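Local coordinates for protein triosephosphate isomerase (Toxoplasma gondii, PDB 5UPR) that probably catalyses the interconversion of D-glyceraldehyde 3-phosphate and dihydroxyacetone phosphate in glycolysis and gluconeogenesis, as a homodimer of TIM barrels, at residues A[97-102]-A[133-138]; A[174-179]-A[218-223]; A[47-52]-A[68-73]. All coordinates share one frame; numbering follows the deposited sequence.

Interaction 1 of 3, residues A[97-102]-A[133-138]; sequences WVVLGH and SVILCI
V98 and L100 each bond through both N and O to the parallel strand 133-138, at S133, I135 and C137. V98 N donates to S133 O (3.0 Å), I135 N to V98 O (2.8 Å), L100 N to I135 O and C137 N to L100 O (2.9 Å), the last almost straight, with 172° at the hydrogen. Weaker CA-H...O contacts, such as V134 CA to V98 O, fill in between. On the face of W97, S133, V99 and I135, the indole makes the main side-chain contacts. S133 CB sits over its six-membered ring, 3.3 Å from the centroid, in a CH-pi contact, and CG1 of I135 reaches W97 CE3 at 3.8 Å. NE1 bonds to Q66, which helps set the rotation of the ring, and F11 packs edge-to-face with it. Nearer the C-terminal ends of the strands, C137 SG, anti to its own carbonyl carbon (chi1 -57°), lies against V99 CG1 at 3.9 Å. On the other face V134 meets V98 through CG2 and L100 CD1 through CG1, under helix 117-129. Four bonds thus pair V98 and L100 across the strands, R106 takes G101 O and C137 O, and mainly apolar side chains complete a largely buried join.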
loop_
_atom_site.group_PDB
_atom_site.type_symbol
_atom_site.label_atom_id
_atom_site.label_comp_id
_atom_site.label_asym_id
_atom_site.label_seq_id
_atom_site.Cartn_x
_atom_site.Cartn_y
_atom_site.Cartn_z
ATOM N N TRP A 97 11.213 2.762 -9.864
ATOM C CA TRP A 97 11.272 3.798 -8.859
ATOM C C TRP A 97 10.261 3.588 -7.753
ATOM O O TRP A 97 9.183 3.051 -7.981
ATOM C CB TRP A 97 11.008 5.199 -9.458
ATOM C CG TRP A 97 12.118 5.703 -10.286
ATOM C CD1 TRP A 97 12.279 5.479 -11.597
ATOM C CD2 TRP A 97 13.207 6.546 -9.890
ATOM N NE1 TRP A 97 13.398 6.092 -12.058
ATOM C CE2 TRP A 97 14.023 6.726 -11.031
ATOM C CE3 TRP A 97 13.601 7.122 -8.682
ATOM C CZ2 TRP A 97 15.193 7.465 -11.020
ATOM C CZ3 TRP A 97 14.792 7.864 -8.646
ATOM C CH2 TRP A 97 15.552 8.036 -9.806
ATOM N N VAL A 98 10.600 4.099 -6.573
ATOM C CA VAL A 98 9.666 4.242 -5.477
ATOM C C VAL A 98 9.801 5.625 -4.800
ATOM O O VAL A 98 10.915 6.151 -4.710
ATOM C CB VAL A 98 9.852 3.171 -4.396
ATOM C CG1 VAL A 98 9.423 1.841 -4.991
ATOM C CG2 VAL A 98 11.264 3.099 -3.820
ATOM N N VAL A 99 8.671 6.138 -4.307
ATOM C CA VAL A 99 8.632 7.309 -3.441
ATOM C C VAL A 99 8.621 6.850 -2.006
ATOM O O VAL A 99 7.783 5.993 -1.632
ATOM C CB VAL A 99 7.369 8.141 -3.715
ATOM C CG1 VAL A 99 7.317 9.378 -2.811
ATOM C CG2 VAL A 99 7.264 8.530 -5.245
ATOM N N LEU A 100 9.553 7.372 -1.182
ATOM C CA LEU A 100 9.619 6.974 0.242
ATOM C C LEU A 100 9.695 8.170 1.142
ATOM O O LEU A 100 10.341 9.198 0.798
ATOM C CB LEU A 100 10.847 6.085 0.439
ATOM C CG LEU A 100 10.691 4.652 -0.105
ATOM C CD1 LEU A 100 11.941 3.812 0.136
ATOM C CD2 LEU A 100 9.506 3.967 0.560
ATOM N N GLY A 101 9.088 8.057 2.300
ATOM C CA GLY A 101 9.041 9.126 3.263
ATOM C C GLY A 101 8.279 10.402 2.979
ATOM O O GLY A 101 8.548 11.427 3.586
ATOM N N HIS A 102 7.278 10.324 2.096
ATOM C CA HIS A 102 6.399 11.438 1.886
ATOM C C HIS A 102 5.842 11.932 3.215
ATOM O O HIS A 102 5.469 11.091 4.069
ATOM C CB HIS A 102 5.267 11.093 0.921
ATOM C CG HIS A 102 4.613 12.304 0.330
ATOM N ND1 HIS A 102 3.638 12.995 0.974
ATOM C CD2 HIS A 102 4.885 12.990 -0.804
ATOM C CE1 HIS A 102 3.300 14.036 0.233
ATOM N NE2 HIS A 102 4.039 14.058 -0.854
ATOM N N SER A 133 15.527 2.513 -7.644
ATOM C CA SER A 133 15.816 3.925 -7.359
ATOM C C SER A 133 14.714 4.546 -6.493
ATOM O O SER A 133 13.575 4.154 -6.555
ATOM C CB SER A 133 15.970 4.694 -8.674
ATOM O OG SER A 133 17.114 4.240 -9.346
ATOM N N VAL A 134 15.091 5.513 -5.676
ATOM C CA VAL A 134 14.254 6.046 -4.599
ATOM C C VAL A 134 14.165 7.564 -4.694
ATOM O O VAL A 134 15.199 8.238 -4.776
ATOM C CB VAL A 134 14.901 5.692 -3.247
ATOM C CG1 VAL A 134 14.147 6.374 -2.102
ATOM C CG2 VAL A 134 14.926 4.160 -3.075
ATOM N N ILE A 135 12.954 8.088 -4.683
ATOM C CA ILE A 135 12.702 9.496 -4.428
ATOM C C ILE A 135 12.486 9.629 -2.912
ATOM O O ILE A 135 11.410 9.254 -2.399
ATOM C CB ILE A 135 11.499 9.991 -5.223
ATOM C CG1 ILE A 135 11.717 9.808 -6.717
ATOM C CG2 ILE A 135 11.229 11.456 -4.923
ATOM C CD1 ILE A 135 10.424 9.980 -7.545
ATOM N N LEU A 136 13.514 10.089 -2.207
ATOM C CA LEU A 136 13.465 10.239 -0.765
ATOM C C LEU A 136 12.957 11.625 -0.358
ATOM O O LEU A 136 13.644 12.616 -0.633
ATOM C CB LEU A 136 14.863 10.008 -0.165
ATOM C CG LEU A 136 15.105 10.416 1.300
ATOM C CD1 LEU A 136 14.176 9.581 2.206
ATOM C CD2 LEU A 136 16.546 10.195 1.683
ATOM N N CYS A 137 11.807 11.675 0.315
ATOM C CA CYS A 137 11.169 12.926 0.714
ATOM C C CYS A 137 11.606 13.371 2.119
ATOM O O CYS A 137 11.646 12.584 3.042
ATOM C CB CYS A 137 9.622 12.804 0.646
ATOM S SG CYS A 137 8.974 12.333 -0.969
ATOM N N ILE A 138 11.937 14.635 2.253
ATOM C CA ILE A 138 12.277 15.267 3.571
ATOM C C ILE A 138 11.641 16.644 3.592
ATOM O O ILE A 138 11.258 17.162 2.555
ATOM C CB ILE A 138 13.834 15.420 3.765
ATOM C CG1 ILE A 138 14.481 16.276 2.699
ATOM C CG2 ILE A 138 14.538 14.096 3.772
ATOM C CD1 ILE A 138 15.943 16.521 2.842
#

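Interaction 2 of 3, residues A[174-179]-A[218-223]; sequences IVIAYE and TRVIYG
Two neighbouring parallel strands of the TIM barrel meet here, I176, A177 and Y178 pairing with V220, I221 and Y222 at an axis angle of 30°. I176 and Y178 supply the bonding groups: I176 N to R219 O, I221 N to I176 O (2.7 Å), Y178 N to I221 O, and G223 N to Y178 O (3.0 Å), whose donor is tilted 33° from the carbonyl plane. At the N-terminal end a water takes over: it donates to I174 O (2.8 Å) and accepts from both N and NE of R219, lying in the guanidinium plane at its edge. Bends at chi2 and chi3 fold that arginine back, bringing NH2 to 3.8 Å from V175 CG2, while NH1 forms a salt bridge with D43. On the barrel-interior side I221 puts CG1 in the crowded position between its backbone N and carbonyl carbon (chi1 64°), so that CG1 rests against A177 CB and CD1 against V175 CG1, both at 3.8 Å, beside F11 and L244. On the outer side Y178 CD2 and Y222 CD1 approach to 4.1 Å; the hydroxyls bond to E140 and to G224. E179, about 5 Å from a bound sulfate, probably from the crystallisation liquor, runs past G223 CA just after strand 174-178. Such a pair is typical of the (beta/alpha)8 barrel, whose C-terminal strand ends carry the active site in triosephosphate isomerases.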
loop_
_atom_site.group_PDB
_atom_site.type_symbol
_atom_site.label_atom_id
_atom_site.label_comp_id
_atom_site.label_asym_id
_atom_site.label_seq_id
_atom_site.Cartn_x
_atom_site.Cartn_y
_atom_site.Cartn_z
ATOM N N ILE A 174 19.551 7.407 -5.392
ATOM C CA ILE A 174 18.684 8.313 -4.630
ATOM C C ILE A 174 18.561 9.687 -5.304
ATOM O O ILE A 174 19.526 10.208 -5.806
ATOM C CB ILE A 174 19.212 8.499 -3.202
ATOM C CG1 ILE A 174 18.974 7.190 -2.399
ATOM C CG2 ILE A 174 18.589 9.662 -2.475
ATOM C CD1 ILE A 174 19.581 7.208 -1.046
ATOM N N VAL A 175 17.323 10.189 -5.345
ATOM C CA VAL A 175 16.949 11.573 -5.647
ATOM C C VAL A 175 16.290 12.093 -4.383
ATOM O O VAL A 175 15.458 11.423 -3.805
ATOM C CB VAL A 175 15.962 11.619 -6.811
ATOM C CG1 VAL A 175 15.280 12.989 -6.921
ATOM C CG2 VAL A 175 16.685 11.270 -8.125
ATOM N N ILE A 176 16.681 13.251 -3.896
ATOM C CA ILE A 176 16.111 13.820 -2.675
ATOM C C ILE A 176 15.017 14.834 -3.081
ATOM O O ILE A 176 15.264 15.725 -3.926
ATOM C CB ILE A 176 17.192 14.544 -1.857
ATOM C CG1 ILE A 176 18.196 13.502 -1.347
ATOM C CG2 ILE A 176 16.550 15.312 -0.641
ATOM C CD1 ILE A 176 19.307 14.051 -0.496
ATOM N N ALA A 177 13.819 14.681 -2.524
ATOM C CA ALA A 177 12.740 15.630 -2.751
ATOM C C ALA A 177 12.561 16.464 -1.491
ATOM O O ALA A 177 12.228 15.934 -0.443
ATOM C CB ALA A 177 11.441 14.937 -3.095
ATOM N N TYR A 178 12.837 17.755 -1.614
ATOM C CA TYR A 178 12.694 18.675 -0.500
ATOM C C TYR A 178 11.306 19.244 -0.645
ATOM O O TYR A 178 11.061 20.012 -1.602
ATOM C CB TYR A 178 13.756 19.779 -0.511
ATOM C CG TYR A 178 13.414 20.869 0.476
ATOM C CD1 TYR A 178 13.232 20.574 1.803
ATOM C CD2 TYR A 178 13.226 22.181 0.065
ATOM C CE1 TYR A 178 12.810 21.550 2.704
ATOM C CE2 TYR A 178 12.816 23.168 0.957
ATOM C CZ TYR A 178 12.614 22.847 2.289
ATOM O OH TYR A 178 12.206 23.770 3.210
ATOM N N GLU A 179 10.392 18.867 0.270
ATOM C CA GLU A 179 9.045 19.405 0.278
ATOM C C GLU A 179 8.739 19.978 1.645
ATOM O O GLU A 179 8.427 19.217 2.526
ATOM C CB GLU A 179 7.937 18.389 -0.090
ATOM C CG GLU A 179 8.188 17.600 -1.343
ATOM C CD GLU A 179 6.889 16.830 -1.791
ATOM O OE1 GLU A 179 6.248 17.292 -2.747
ATOM O OE2 GLU A 179 6.468 15.767 -1.207
ATOM N N THR A 218 23.844 13.890 -6.797
ATOM C CA THR A 218 22.501 13.593 -6.354
ATOM C C THR A 218 21.540 14.712 -6.811
ATOM O O THR A 218 21.749 15.887 -6.483
ATOM C CB THR A 218 22.449 13.401 -4.825
ATOM O OG1 THR A 218 23.369 12.384 -4.404
ATOM C CG2 THR A 218 21.053 13.081 -4.353
ATOM N N ARG A 219 20.492 14.368 -7.570
ATOM C CA ARG A 219 19.453 15.366 -7.835
ATOM C C ARG A 219 18.681 15.734 -6.532
ATOM O O ARG A 219 18.279 14.851 -5.756
ATOM C CB ARG A 219 18.458 14.885 -8.884
ATOM C CG ARG A 219 18.895 15.061 -10.294
ATOM C CD ARG A 219 19.929 14.010 -10.787
ATOM N NE ARG A 219 19.432 12.645 -10.750
ATOM C CZ ARG A 219 18.654 12.073 -11.690
ATOM N NH1 ARG A 219 18.247 12.741 -12.760
ATOM N NH2 ARG A 219 18.269 10.829 -11.546
ATOM N N VAL A 220 18.523 17.011 -6.286
ATOM C CA VAL A 220 17.672 17.540 -5.193
ATOM C C VAL A 220 16.538 18.317 -5.856
ATOM O O VAL A 220 16.771 19.406 -6.466
ATOM C CB VAL A 220 18.419 18.407 -4.208
ATOM C CG1 VAL A 220 17.545 18.726 -3.000
ATOM C CG2 VAL A 220 19.668 17.711 -3.732
ATOM N N ILE A 221 15.311 17.766 -5.754
ATOM C CA ILE A 221 14.145 18.343 -6.411
ATOM C C ILE A 221 13.194 19.015 -5.390
ATOM O O ILE A 221 13.139 18.621 -4.214
ATOM C CB ILE A 221 13.395 17.330 -7.271
ATOM C CG1 ILE A 221 12.804 16.196 -6.414
ATOM C CG2 ILE A 221 14.324 16.770 -8.330
ATOM C CD1 ILE A 221 12.108 15.107 -7.219
ATOM N N TYR A 222 12.482 20.053 -5.827
ATOM C CA TYR A 222 11.618 20.832 -4.946
ATOM C C TYR A 222 10.153 20.379 -5.155
ATOM O O TYR A 222 9.681 20.204 -6.310
ATOM C CB TYR A 222 11.767 22.410 -5.199
ATOM C CG TYR A 222 10.691 23.137 -4.443
ATOM C CD1 TYR A 222 10.851 23.446 -3.077
ATOM C CD2 TYR A 222 9.466 23.434 -5.040
ATOM C CE1 TYR A 222 9.784 24.022 -2.345
ATOM C CE2 TYR A 222 8.413 23.989 -4.324
ATOM C CZ TYR A 222 8.564 24.275 -2.993
ATOM O OH TYR A 222 7.508 24.822 -2.301
ATOM N N GLY A 223 9.401 20.249 -4.050
ATOM C CA GLY A 223 7.947 20.067 -4.173
ATOM C C GLY A 223 7.219 20.872 -3.132
ATOM O O GLY A 223 7.829 21.282 -2.122
HETATM O O HOH W 1 20.133 11.451 -8.186
#

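Interaction 3 of 3, residues A[47-52]-A[68-73]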
loop_
_atom_site.group_PDB
_atom_site.type_symbol
_atom_site.label_atom_id
_atom_site.label_comp_id
_atom_site.label_asym_id
_atom_site.label_seq_id
_atom_site.Cartn_x
_atom_site.Cartn_y
_atom_site.Cartn_z
ATOM N N ALA A 47 4.072 8.426 -10.503
ATOM C CA ALA A 47 3.709 7.534 -9.467
ATOM C C ALA A 47 2.149 7.401 -9.326
ATOM O O ALA A 47 1.522 8.107 -8.511
ATOM C CB ALA A 47 4.328 7.979 -8.152
ATOM N N PRO A 48 1.544 6.489 -10.097
ATOM C CA PRO A 48 0.130 6.163 -9.954
ATOM C C PRO A 48 -0.137 5.368 -8.688
ATOM O O PRO A 48 0.814 4.780 -8.125
ATOM C CB PRO A 48 -0.122 5.221 -11.157
ATOM C CG PRO A 48 1.042 5.267 -12.019
ATOM C CD PRO A 48 2.180 5.620 -11.106
ATOM N N PRO A 49 -1.399 5.311 -8.246
ATOM C CA PRO A 49 -1.741 4.370 -7.169
ATOM C C PRO A 49 -1.417 2.944 -7.673
ATOM O O PRO A 49 -1.484 2.676 -8.911
ATOM C CB PRO A 49 -3.291 4.553 -6.973
ATOM C CG PRO A 49 -3.605 5.850 -7.658
ATOM C CD PRO A 49 -2.577 6.002 -8.761
ATOM N N SER A 50 -1.067 2.065 -6.748
ATOM C CA SER A 50 -0.508 0.770 -7.107
ATOM C C SER A 50 -1.440 -0.056 -8.010
ATOM O O SER A 50 -0.975 -0.847 -8.835
ATOM C CB SER A 50 -0.076 -0.016 -5.894
ATOM O OG SER A 50 -1.155 -0.311 -5.039
ATOM N N LEU A 51 -2.737 0.123 -7.856
ATOM C CA LEU A 51 -3.758 -0.572 -8.660
ATOM C C LEU A 51 -3.630 -0.369 -10.177
ATOM O O LEU A 51 -3.998 -1.266 -10.938
ATOM C CB LEU A 51 -5.166 -0.124 -8.249
ATOM C CG LEU A 51 -5.716 -0.481 -6.898
ATOM C CD1 LEU A 51 -7.133 0.055 -6.726
ATOM C CD2 LEU A 51 -5.772 -2.040 -6.673
ATOM N N PHE A 52 -3.108 0.796 -10.589
ATOM C CA PHE A 52 -3.024 1.264 -11.963
ATOM C C PHE A 52 -1.601 1.201 -12.586
ATOM O O PHE A 52 -1.430 1.532 -13.764
ATOM C CB PHE A 52 -3.568 2.725 -12.054
ATOM C CG PHE A 52 -4.981 2.860 -11.567
ATOM C CD1 PHE A 52 -6.014 2.314 -12.306
ATOM C CD2 PHE A 52 -5.272 3.389 -10.307
ATOM C CE1 PHE A 52 -7.330 2.366 -11.835
ATOM C CE2 PHE A 52 -6.550 3.438 -9.830
ATOM C CZ PHE A 52 -7.608 2.911 -10.576
ATOM N N ALA A 68 6.692 4.692 -11.033
ATOM C CA ALA A 68 7.032 4.524 -9.619
ATOM C C ALA A 68 5.866 4.023 -8.784
ATOM O O ALA A 68 4.725 4.366 -9.078
ATOM C CB ALA A 68 7.479 5.839 -9.022
ATOM N N ALA A 69 6.154 3.312 -7.695
ATOM C CA ALA A 69 5.156 3.141 -6.668
ATOM C C ALA A 69 5.268 4.292 -5.680
ATOM O O ALA A 69 6.343 4.873 -5.513
ATOM C CB ALA A 69 5.362 1.772 -5.948
ATOM N N GLN A 70 4.170 4.570 -4.956
ATOM C CA GLN A 70 4.098 5.654 -3.947
ATOM C C GLN A 70 4.625 5.285 -2.551
ATOM O O GLN A 70 4.615 6.173 -1.655
ATOM C CB GLN A 70 2.634 6.133 -3.833
ATOM C CG GLN A 70 2.104 6.850 -5.073
ATOM C CD GLN A 70 0.623 7.262 -4.954
ATOM O OE1 GLN A 70 0.067 7.345 -3.811
ATOM N NE2 GLN A 70 -0.015 7.555 -6.109
ATOM N N ASP A 71 5.040 4.013 -2.357
ATOM C CA ASP A 71 5.545 3.521 -1.065
ATOM C C ASP A 71 6.131 2.168 -1.375
ATOM O O ASP A 71 5.902 1.607 -2.462
ATOM C CB ASP A 71 4.405 3.365 -0.061
ATOM C CG ASP A 71 4.852 3.001 1.372
ATOM O OD1 ASP A 71 5.981 3.288 1.815
ATOM O OD2 ASP A 71 4.013 2.349 2.057
ATOM N N SER A 72 6.928 1.672 -0.428
ATOM C CA SER A 72 7.566 0.354 -0.536
ATOM C C SER A 72 7.788 -0.183 0.887
ATOM O O SER A 72 8.086 0.614 1.767
ATOM C CB SER A 72 8.904 0.641 -1.225
ATOM O OG SER A 72 9.453 -0.526 -1.570
ATOM N N SER A 73 7.569 -1.479 1.134
ATOM C CA SER A 73 7.541 -2.000 2.488
ATOM C C SER A 73 8.943 -1.982 3.194
ATOM O O SER A 73 10.019 -2.059 2.549
ATOM C CB SER A 73 7.001 -3.420 2.450
ATOM O OG SER A 73 6.779 -3.906 3.761
HETATM O O HOH W 2 1.753 3.439 -5.897
#
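The side-chain amide of Q70 is gripped at both ends: NE2 donates to A47 O across the contact (2.9 Å) and also to K17 O, while OE1 accepts from G83 N of the second subunit. The bond to A47 O arrives from above the carbonyl plane, 40° out of it, with 156° at the hydrogen. Q70 gets there on an extended chain, CG anti to its own carbonyl carbon (chi1 -68°), so that CG passes A47 CB at 4.0 Å and the amide nitrogen comes to 3.4 Å from P48 C, alongside the P49 ring. A water makes a second link, donating to P48 O and accepting from Q70 N, each at 2.8 Å. At the strand end, A47 CB and A68 CB touch at 3.9 Å. A68 O, which has no hydrogen-bond partner in the model, faces A47 CA in a CA-H...O contact (3.3 Å) and P48 CD. With NE2 and OE1 both engaged, the amide is held in one rotation and its polar atoms are satisfied at the subunit boundary. The contact lies where strands 42-47 and 65-69 run out into loops. P48 rests on I53 and V56 of helix 53-59, W16 lies against both prolines, A69 lies on the edge shared with strand 97-100, and from P49 onward the loop packs on the second subunit, whose M89 touches P49.

Overall arrangement
All three contacts reach one parallel barrel sheet, interaction 3 where two strands give way to loops. Interactions 1 and 2 adjoin, their centres about 9 Å apart: L136 N to V175 O and L136 O to A177 N, both 2.8 Å, probably bond their strands. Interaction 3 abuts interaction 1, centres about 11 Å apart, where V99 N probably bonds to A69 O (2.9 Å). Interactions 2 and 3 stay about 10 Å apart at their nearest atoms. H102 NE2 lies 3.0 Å from OE2 of E179, whose side chain is about 5 Å from the sulfate; the two are consistent with the catalytic histidine and glutamate of triosephosphate isomerases. Interaction 3 leads to the dimer interface.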